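PDB 1ZTC: metallo-beta-lactamase domain-containing protein 1 from Thermotoga maritima, which probably acts as a metal-dependent endoribonuclease, hydrolysing RNA at the two-metal centre of a metallo-beta-lactamase fold. Local coordinates for residues I48-N53 and L84-N89; V77-V82 and A96-H101; V144-T149 and L157-D162. All coordinates share one frame; numbering follows the deposited sequence. Where two conformers were deposited one is given.

All three contacts lie in the metallo-beta-lactamase fold and follow the chain from strand 45-49 to strand 157-163. Contacts 1 and 2 interlock: their segments alternate along the chain, strands 45-49 and 76-78 are neighbours in the six-stranded sheet, and the contact centres lie about 9 Å apart. Each supplies a histidine to one of the two nickel ions, and one water binds both metals. Contact 3 comes later, in the second mixed sheet, its centre about 12 Å from that of contact 2 and about 17 Å from that of contact 1. F159 and L161 pack on I49 and L157 N bonds T80 O, tying the second sheet to strand 45-49 and the T80-H81 loop.

Contact 1. Residues I48-N53 and L84-N89; sequences IIDPGN and LDHIFN. With NI (nickel (II) ion), chain E.
H86 and D50 meet at the dinuclear centre of the metallo-beta-lactamase fold: H86 is the last residue of the HxHxDH motif, and D50 follows strand 45-49. Their side chains lie next to each other and point the same way, with ring and carboxylate planes 88° apart. The bond from H86 ND1 to D50 OD2, 2.7 Å long, runs in the imidazole plane yet reaches the carboxylate from above its plane. D50 OD2 also bonds T80 OG1, so OD2 of this second-shell aspartate takes two hydrogen bonds. The ring is gripped at both nitrogens, because H86 NE2 binds the nickel ion at 2.2 Å; D174 and H211 bind the same metal.

Behind this pair, the turn after D50 is stitched to the backbone of H86 and to N89. G52 N donates to H86 O (2.9 Å), and G52 O accepts from N89 N. The side chain of N89 faces the turn, with CG anti to its own carbonyl carbon (chi1 -68°). Its ND2 bonds P51 O at 2.9 Å and, more weakly, N53 O, while N89 CB rests against P51 CB at 3.9 Å. N53 and F88 pack on L54, and L84 on M57, of a second subunit. D85, also part of this metal site, brings OD2 to a long 2.9 Å from the nickel ion, and D85 OD1 accepts from a nickel-bound water at 2.7 Å.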
loop_
_atom_site.group_PDB
_atom_site.type_symbol
_atom_site.label_atom_id
_atom_site.label_comp_id
_atom_site.label_asym_id
_atom_site.label_seq_id
_atom_site.Cartn_x
_atom_site.Cartn_y
_atom_site.Cartn_z
ATOM N N ILE A 48 17.619 -6.158 18.880
ATOM C CA ILE A 48 16.410 -5.871 18.102
ATOM C C ILE A 48 15.244 -6.725 18.579
ATOM O O ILE A 48 15.366 -7.936 18.727
ATOM C CB ILE A 48 16.650 -6.078 16.585
ATOM C CG1 ILE A 48 17.614 -4.994 16.093
ATOM C CG2 ILE A 48 15.308 -6.018 15.810
ATOM C CD1 ILE A 48 18.159 -5.182 14.712
ATOM N N ILE A 49 14.097 -6.087 18.782
ATOM C CA ILE A 49 12.855 -6.815 19.019
ATOM C C ILE A 49 11.968 -6.637 17.803
ATOM O O ILE A 49 11.605 -5.501 17.470
ATOM C CB ILE A 49 12.130 -6.340 20.286
ATOM C CG1 ILE A 49 13.051 -6.492 21.508
ATOM C CG2 ILE A 49 10.870 -7.147 20.517
ATOM C CD1 ILE A 49 12.413 -6.025 22.835
ATOM N N ASP A 50 11.639 -7.764 17.155
ATOM C CA ASP A 50 10.862 -7.831 15.909
ATOM C C ASP A 50 11.574 -7.070 14.789
ATOM O O ASP A 50 11.289 -5.899 14.572
ATOM C CB ASP A 50 9.424 -7.344 16.109
ATOM C CG ASP A 50 8.554 -8.365 16.834
ATOM O OD1 ASP A 50 9.075 -9.461 17.148
ATOM O OD2 ASP A 50 7.358 -8.090 17.071
ATOM N N PRO A 51 12.506 -7.749 14.082
ATOM C CA PRO A 51 13.300 -7.110 13.023
ATOM C C PRO A 51 12.519 -6.635 11.798
ATOM O O PRO A 51 13.035 -5.830 11.008
ATOM C CB PRO A 51 14.339 -8.190 12.653
ATOM C CG PRO A 51 13.675 -9.478 13.020
ATOM C CD PRO A 51 12.906 -9.155 14.281
ATOM N N GLY A 52 11.288 -7.136 11.646
ATOM C CA GLY A 52 10.396 -6.632 10.666
ATOM C C GLY A 52 10.416 -7.331 9.318
ATOM O O GLY A 52 10.914 -8.445 9.154
ATOM N N ASN A 53 9.855 -6.638 8.343
ATOM C CA ASN A 53 9.600 -7.197 7.044
ATOM C C ASN A 53 10.421 -6.484 5.969
ATOM O O ASN A 53 10.893 -5.376 6.157
ATOM C CB ASN A 53 8.106 -7.076 6.746
ATOM C CG ASN A 53 7.669 -7.936 5.574
ATOM O OD1 ASN A 53 8.193 -9.032 5.386
ATOM N ND2 ASN A 53 6.805 -7.372 4.704
ATOM N N LEU A 84 5.731 -13.781 9.623
ATOM C CA LEU A 84 6.715 -13.293 8.670
ATOM C C LEU A 84 6.950 -11.777 8.698
ATOM O O LEU A 84 8.067 -11.304 8.515
ATOM C CB LEU A 84 6.254 -13.687 7.261
ATOM C CG LEU A 84 7.350 -13.862 6.225
ATOM C CD1 LEU A 84 8.402 -14.865 6.671
ATOM C CD2 LEU A 84 6.659 -14.287 4.908
ATOM N N ASP A 85 5.874 -11.020 8.898
ATOM C CA ASP A 85 5.955 -9.542 8.917
ATOM C C ASP A 85 6.729 -8.994 10.142
ATOM O O ASP A 85 7.163 -7.826 10.165
ATOM C CB ASP A 85 4.547 -8.929 8.807
ATOM C CG ASP A 85 3.615 -9.364 9.937
ATOM O OD1 ASP A 85 3.525 -10.582 10.254
ATOM O OD2 ASP A 85 3.003 -8.471 10.535
ATOM N N HIS A 86 6.965 -9.871 11.114
ATOM C CA HIS A 86 7.789 -9.580 12.297
ATOM C C HIS A 86 9.231 -10.140 12.230
ATOM O O HIS A 86 10.161 -9.580 12.828
ATOM C CB HIS A 86 7.073 -10.180 13.531
ATOM C CG HIS A 86 5.810 -9.471 13.882
ATOM N ND1 HIS A 86 5.690 -8.693 15.013
ATOM C CD2 HIS A 86 4.624 -9.377 13.228
ATOM C CE1 HIS A 86 4.478 -8.165 15.051
ATOM N NE2 HIS A 86 3.824 -8.545 13.971
ATOM N N ILE A 87 9.407 -11.266 11.553
ATOM C CA ILE A 87 10.652 -12.007 11.619
ATOM C C ILE A 87 11.519 -11.991 10.358
ATOM O O ILE A 87 12.679 -12.411 10.410
ATOM C CB ILE A 87 10.401 -13.486 11.982
ATOM C CG1 ILE A 87 9.655 -14.213 10.833
ATOM C CG2 ILE A 87 9.650 -13.585 13.291
ATOM C CD1 ILE A 87 9.456 -15.657 11.039
ATOM N N PHE A 88 10.961 -11.610 9.222
ATOM C CA PHE A 88 11.667 -11.815 7.951
ATOM C C PHE A 88 13.102 -11.264 7.965
ATOM O O PHE A 88 14.060 -11.944 7.523
ATOM C CB PHE A 88 10.936 -11.158 6.782
ATOM C CG PHE A 88 11.678 -11.303 5.500
ATOM C CD1 PHE A 88 11.531 -12.437 4.738
ATOM C CD2 PHE A 88 12.599 -10.340 5.097
ATOM C CE1 PHE A 88 12.284 -12.634 3.585
ATOM C CE2 PHE A 88 13.353 -10.527 3.939
ATOM C CZ PHE A 88 13.175 -11.668 3.183
ATOM N N ASN A 89 13.244 -10.048 8.471
ATOM C CA ASN A 89 14.540 -9.344 8.455
ATOM C C ASN A 89 15.587 -9.988 9.353
ATOM O O ASN A 89 16.752 -9.593 9.321
ATOM C CB ASN A 89 14.385 -7.835 8.799
ATOM C CG ASN A 89 13.661 -7.059 7.734
ATOM O OD1 ASN A 89 13.624 -7.472 6.591
ATOM N ND2 ASN A 89 13.118 -5.883 8.094
HETATM NI NI NI E . 1.748 -8.498 13.116
HETATM O O HOH W 1 -0.138 -9.047 11.431
HETATM O O HOH W 2 1.791 -10.849 12.291
#

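Contact 2. Residues V77-V82 and A96-H101; sequences VLFTHV and ATFYVH. With NI (nickel (II) ion), chain F.
V77 and F98 sit as neighbours on the parallel strands 76-78 and 97-101 of a beta-alpha-beta unit, and the isopropyl group of V77 lies against the F98 ring. The two side chains point the same way, and V77 CB lies 3.6 Å from F98 CD1. V77 CG2 reaches on to A96 CB, a small knob that rests over one face of the F98 ring, offset toward its rim. The same CD1 also meets F79, rim to rim: the ring planes are nearly parallel, 13° apart, neither over the other's face, and F79 CZ touches F98 CD1 at 3.7 Å. V100 packs next to F79, its CB at the edge of the ring. Because V100 CG2 is anti to the backbone N, it extends to V82 CG2, 3.8 Å away.

The opposite face of the sheet carries L78 and Y99. L78 CG fits against Y99 CB at 3.8 Å, and V77 O lies in the plane of the tyrosine ring at its edge; the phenol oxygen bonds D76. Y99 N donates to V77 O (2.8 Å) and F79 N to Y99 O (3.0 Å), which fixes the strand register.

The chain runs on to H81, which binds a nickel ion through NE2. Strand 76-78 runs between strands 45-49 and 97-101, with strand 130-133 next. F79 and V82 lean on I87 of helix 84-87, F98 stacks on W127, and L78 packs on F159 of strand 157-163.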
loop_
_atom_site.group_PDB
_atom_site.type_symbol
_atom_site.label_atom_id
_atom_site.label_comp_id
_atom_site.label_asym_id
_atom_site.label_seq_id
_atom_site.Cartn_x
_atom_site.Cartn_y
_atom_site.Cartn_z
ATOM N N VAL A 77 18.357 -10.821 19.001
ATOM C CA VAL A 77 17.094 -10.543 18.327
ATOM C C VAL A 77 15.995 -11.346 18.991
ATOM O O VAL A 77 16.100 -12.575 19.099
ATOM C CB VAL A 77 17.148 -10.888 16.814
ATOM C CG1 VAL A 77 15.784 -10.678 16.153
ATOM C CG2 VAL A 77 18.196 -10.039 16.129
ATOM N N LEU A 78 14.970 -10.643 19.466
ATOM C CA LEU A 78 13.830 -11.280 20.120
ATOM C C LEU A 78 12.573 -11.133 19.260
ATOM O O LEU A 78 12.376 -10.111 18.583
ATOM C CB LEU A 78 13.602 -10.687 21.510
ATOM C CG LEU A 78 14.795 -10.766 22.465
ATOM C CD1 LEU A 78 15.717 -9.573 22.311
ATOM C CD2 LEU A 78 14.315 -10.838 23.889
ATOM N N PHE A 79 11.740 -12.166 19.291
ATOM C CA PHE A 79 10.497 -12.185 18.541
ATOM C C PHE A 79 9.292 -12.223 19.457
ATOM O O PHE A 79 9.182 -13.088 20.321
ATOM C CB PHE A 79 10.408 -13.418 17.634
ATOM C CG PHE A 79 11.575 -13.598 16.696
ATOM C CD1 PHE A 79 11.939 -12.589 15.808
ATOM C CD2 PHE A 79 12.259 -14.810 16.652
ATOM C CE1 PHE A 79 12.995 -12.759 14.924
ATOM C CE2 PHE A 79 13.314 -14.985 15.782
ATOM C CZ PHE A 79 13.678 -13.952 14.898
ATOM N N THR A 80 8.353 -11.314 19.238
ATOM C CA THR A 80 7.046 -11.453 19.853
ATOM C C THR A 80 6.418 -12.755 19.393
ATOM O O THR A 80 5.903 -13.518 20.194
ATOM C CB THR A 80 6.129 -10.269 19.552
ATOM O OG1 THR A 80 5.945 -10.120 18.142
ATOM C CG2 THR A 80 6.721 -9.008 20.155
ATOM N N HIS A 81 6.500 -13.030 18.095
ATOM C CA HIS A 81 6.012 -14.277 17.582
ATOM C C HIS A 81 6.496 -14.543 16.165
ATOM O O HIS A 81 7.036 -13.659 15.510
ATOM C CB HIS A 81 4.488 -14.294 17.635
ATOM C CG HIS A 81 3.826 -13.302 16.739
ATOM N ND1 HIS A 81 4.066 -11.947 16.813
ATOM C CD2 HIS A 81 2.885 -13.470 15.785
ATOM C CE1 HIS A 81 3.296 -11.326 15.948
ATOM N NE2 HIS A 81 2.581 -12.228 15.306
ATOM N N VAL A 82 6.226 -15.751 15.682
ATOM C CA VAL A 82 6.751 -16.217 14.420
ATOM C C VAL A 82 5.741 -15.983 13.312
ATOM O O VAL A 82 5.062 -16.893 12.880
ATOM C CB VAL A 82 7.158 -17.693 14.551
ATOM C CG1 VAL A 82 7.709 -18.212 13.193
ATOM C CG2 VAL A 82 8.175 -17.801 15.639
ATOM N N ALA A 96 23.733 -12.744 15.549
ATOM C CA ALA A 96 22.808 -12.585 16.642
ATOM C C ALA A 96 22.399 -13.913 17.253
ATOM O O ALA A 96 22.400 -14.961 16.603
ATOM C CB ALA A 96 21.574 -11.848 16.163
ATOM N N THR A 97 22.081 -13.849 18.537
ATOM C CA THR A 97 21.340 -14.901 19.201
ATOM C C THR A 97 19.875 -14.528 19.077
ATOM O O THR A 97 19.503 -13.369 19.297
ATOM C CB THR A 97 21.745 -15.000 20.661
ATOM O OG1 THR A 97 23.162 -15.203 20.712
ATOM C CG2 THR A 97 21.009 -16.155 21.364
ATOM N N PHE A 98 19.059 -15.517 18.724
ATOM C CA PHE A 98 17.638 -15.348 18.546
ATOM C C PHE A 98 16.864 -15.887 19.717
ATOM O O PHE A 98 17.196 -16.946 20.225
ATOM C CB PHE A 98 17.199 -16.037 17.248
ATOM C CG PHE A 98 17.817 -15.425 16.036
ATOM C CD1 PHE A 98 17.284 -14.267 15.497
ATOM C CD2 PHE A 98 18.968 -15.967 15.469
ATOM C CE1 PHE A 98 17.860 -13.652 14.402
ATOM C CE2 PHE A 98 19.559 -15.352 14.366
ATOM C CZ PHE A 98 18.995 -14.187 13.837
ATOM N N TYR A 99 15.818 -15.160 20.140
ATOM C CA TYR A 99 15.018 -15.552 21.318
ATOM C C TYR A 99 13.572 -15.648 20.907
ATOM O O TYR A 99 13.025 -14.711 20.313
ATOM C CB TYR A 99 15.125 -14.530 22.459
ATOM C CG TYR A 99 16.523 -14.242 22.950
ATOM C CD1 TYR A 99 17.420 -13.560 22.147
ATOM C CD2 TYR A 99 16.929 -14.595 24.235
ATOM C CE1 TYR A 99 18.681 -13.261 22.571
ATOM C CE2 TYR A 99 18.227 -14.313 24.678
ATOM C CZ TYR A 99 19.091 -13.638 23.825
ATOM O OH TYR A 99 20.371 -13.318 24.196
ATOM N N VAL A 100 12.953 -16.760 21.269
ATOM C CA VAL A 100 11.604 -17.091 20.820
ATOM C C VAL A 100 11.004 -18.086 21.816
ATOM O O VAL A 100 11.740 -18.872 22.416
ATOM C CB VAL A 100 11.633 -17.707 19.356
ATOM C CG1 VAL A 100 12.401 -18.980 19.316
ATOM C CG2 VAL A 100 10.251 -17.921 18.782
ATOM N N HIS A 101 9.683 -18.042 21.986
ATOM C CA HIS A 101 9.009 -18.974 22.879
ATOM C C HIS A 101 9.101 -20.392 22.344
ATOM O O HIS A 101 8.871 -20.645 21.153
ATOM C CB HIS A 101 7.532 -18.589 23.105
ATOM C CG HIS A 101 6.893 -19.346 24.237
ATOM N ND1 HIS A 101 6.516 -20.665 24.126
ATOM C CD2 HIS A 101 6.639 -18.988 25.521
ATOM C CE1 HIS A 101 6.031 -21.081 25.286
ATOM N NE2 HIS A 101 6.088 -20.079 26.146
HETATM NI NI NI F . 0.895 -11.831 14.030
HETATM O O HOH W 3 8.146 -15.948 20.616
HETATM O O HOH W 2 1.791 -10.849 12.291
HETATM O O HOH W 4 -0.860 -11.143 12.498
#

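Contact 3. Residues V144-T149 and L157-D162; sequences VKVFHT and LSFLLD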
loop_
_atom_site.group_PDB
_atom_site.type_symbol
_atom_site.label_atom_id
_atom_site.label_comp_id
_atom_site.label_asym_id
_atom_site.label_seq_id
_atom_site.Cartn_x
_atom_site.Cartn_y
_atom_site.Cartn_z
ATOM N N VAL A 144 14.777 -6.400 30.782
ATOM C CA VAL A 144 13.756 -6.910 29.878
ATOM C C VAL A 144 13.016 -8.039 30.564
ATOM O O VAL A 144 13.615 -9.025 30.965
ATOM C CB VAL A 144 14.372 -7.400 28.565
ATOM C CG1 VAL A 144 13.287 -7.971 27.635
ATOM C CG2 VAL A 144 15.101 -6.256 27.884
ATOM N N LYS A 145 11.724 -7.841 30.770
ATOM C CA LYS A 145 10.864 -8.876 31.318
ATOM C C LYS A 145 10.001 -9.483 30.213
ATOM O O LYS A 145 9.349 -8.769 29.468
ATOM C CB LYS A 145 9.992 -8.307 32.428
ATOM C CG LYS A 145 8.950 -9.290 32.976
ATOM C CD LYS A 145 9.551 -10.419 33.784
ATOM C CE LYS A 145 8.443 -11.176 34.500
ATOM N NZ LYS A 145 8.945 -12.097 35.546
ATOM N N VAL A 146 10.012 -10.816 30.156
ATOM C CA VAL A 146 9.303 -11.595 29.134
ATOM C C VAL A 146 7.993 -12.134 29.671
ATOM O O VAL A 146 7.956 -12.758 30.718
ATOM C CB VAL A 146 10.154 -12.813 28.681
ATOM C CG1 VAL A 146 9.457 -13.574 27.578
ATOM C CG2 VAL A 146 11.529 -12.358 28.220
ATOM N N PHE A 147 6.926 -11.931 28.916
ATOM C CA PHE A 147 5.607 -12.413 29.298
ATOM C C PHE A 147 5.062 -13.275 28.180
ATOM O O PHE A 147 5.075 -12.873 27.007
ATOM C CB PHE A 147 4.653 -11.238 29.521
ATOM C CG PHE A 147 4.997 -10.393 30.704
ATOM C CD1 PHE A 147 4.727 -10.826 31.993
ATOM C CD2 PHE A 147 5.571 -9.155 30.531
ATOM C CE1 PHE A 147 5.047 -10.025 33.090
ATOM C CE2 PHE A 147 5.895 -8.353 31.625
ATOM C CZ PHE A 147 5.630 -8.782 32.885
ATOM N N HIS A 148 4.573 -14.448 28.538
ATOM C CA HIS A 148 3.854 -15.313 27.573
ATOM C C HIS A 148 2.435 -14.800 27.433
ATOM O O HIS A 148 1.669 -14.798 28.397
ATOM C CB HIS A 148 3.822 -16.771 28.033
ATOM C CG HIS A 148 3.377 -17.736 26.963
ATOM N ND1 HIS A 148 2.933 -19.010 27.244
ATOM C CD2 HIS A 148 3.350 -17.622 25.613
ATOM C CE1 HIS A 148 2.650 -19.639 26.117
ATOM N NE2 HIS A 148 2.883 -18.814 25.109
ATOM N N THR A 149 2.094 -14.352 26.236
ATOM C CA THR A 149 0.826 -13.704 25.993
ATOM C C THR A 149 0.157 -14.357 24.778
ATOM O O THR A 149 0.056 -13.735 23.721
ATOM C CB THR A 149 1.021 -12.190 25.790
ATOM O OG1 THR A 149 2.029 -11.955 24.795
ATOM C CG2 THR A 149 1.484 -11.514 27.077
ATOM N N LEU A 157 4.753 -13.601 22.673
ATOM C CA LEU A 157 5.388 -12.944 23.808
ATOM C C LEU A 157 5.224 -11.442 23.740
ATOM O O LEU A 157 5.215 -10.845 22.647
ATOM C CB LEU A 157 6.895 -13.219 23.804
ATOM C CG LEU A 157 7.370 -14.669 23.919
ATOM C CD1 LEU A 157 8.876 -14.703 23.680
ATOM C CD2 LEU A 157 7.006 -15.307 25.241
ATOM N N SER A 158 5.137 -10.837 24.930
ATOM C CA SER A 158 5.230 -9.395 25.103
ATOM C C SER A 158 6.448 -9.119 26.005
ATOM O O SER A 158 6.851 -9.968 26.821
ATOM C CB SER A 158 3.924 -8.809 25.681
ATOM O OG SER A 158 2.782 -9.167 24.895
ATOM N N PHE A 159 7.038 -7.940 25.828
ATOM C CA PHE A 159 8.260 -7.561 26.526
ATOM C C PHE A 159 8.121 -6.202 27.231
ATOM O O PHE A 159 7.744 -5.204 26.622
ATOM C CB PHE A 159 9.429 -7.470 25.559
ATOM C CG PHE A 159 9.668 -8.704 24.768
ATOM C CD1 PHE A 159 10.343 -9.787 25.329
ATOM C CD2 PHE A 159 9.205 -8.805 23.463
ATOM C CE1 PHE A 159 10.562 -10.951 24.599
ATOM C CE2 PHE A 159 9.416 -9.956 22.730
ATOM C CZ PHE A 159 10.095 -11.041 23.290
ATOM N N LEU A 160 8.444 -6.188 28.516
ATOM C CA LEU A 160 8.434 -4.976 29.308
ATOM C C LEU A 160 9.868 -4.529 29.522
ATOM O O LEU A 160 10.705 -5.301 30.033
ATOM C CB LEU A 160 7.746 -5.249 30.649
ATOM C CG LEU A 160 7.527 -4.051 31.587
ATOM C CD1 LEU A 160 6.477 -3.082 31.015
ATOM C CD2 LEU A 160 7.091 -4.548 32.946
ATOM N N LEU A 161 10.143 -3.282 29.161
ATOM C CA LEU A 161 11.494 -2.762 29.105
ATOM C C LEU A 161 11.646 -1.631 30.134
ATOM O O LEU A 161 10.806 -0.741 30.196
ATOM C CB LEU A 161 11.775 -2.207 27.710
ATOM C CG LEU A 161 11.287 -2.983 26.467
ATOM C CD1 LEU A 161 11.675 -2.206 25.222
ATOM C CD2 LEU A 161 11.886 -4.365 26.445
ATOM N N ASP A 162 12.724 -1.651 30.886
ATOM C CA ASP A 162 13.060 -0.503 31.727
ATOM C C ASP A 162 14.177 0.289 31.060
ATOM O O ASP A 162 15.343 -0.093 31.084
ATOM C CB ASP A 162 13.315 -0.876 33.169
ATOM C CG ASP A 162 11.974 -1.158 33.932
ATOM O OD1 ASP A 162 11.034 -0.318 33.907
ATOM O OD2 ASP A 162 11.863 -2.247 34.518
#
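A beta hairpin pairs V144-H148 with L157-L161 in the second mixed sheet of the metallo-beta-lactamase fold, and the loop between its strands carries the nickel ligand H152. The strands run antiparallel, their axes at 160° and 4.7 Å apart at closest approach. K145 and L160 form one hydrogen-bonded pair, with K145 N donating to L160 O at 2.8 Å and L160 N returning a bond to K145 O. F147 and S158 form the next such pair, F147 N to S158 O and S158 N to F147 O both measuring 2.9 Å.

One face of the hairpin holds V144, V146, H148, L157, F159 and L161. V146 divides its contacts between two neighbours: CG1, anti to the backbone N (chi1 -177°), meets L157 CD2 at 3.8 Å, whereas CG2 touches the edge of the F159 ring at CE1, 4.0 Å away. V144 and L161 lie side by side, with L161 CD2 equally near both valine methyls. This face turns to the first sheet, where F159 and L161 pack on I49 and L157 on L133. H148 stacks on H101.

The other face is directed at helix 192-201. There L160 CB lies in the plane of the F147 ring, 3.7 Å from CE2, and F147 makes an edge-to-face contact with F197. T149 OG1 and S158 OG lie 2.9 Å apart; T149 OG1 bonds H156 ND1 and S158 OG bonds T172 O.

The chemistry thus changes along the hairpin. Apolar side chains cover the first sheet on one face and, with F147 and L160, helix 192-201 on the other, whereas at the loop end the hydroxyls of T149 and S158 are held by polar partners, which link the base of the H152 loop to the segment that leads to the metal ligand D174.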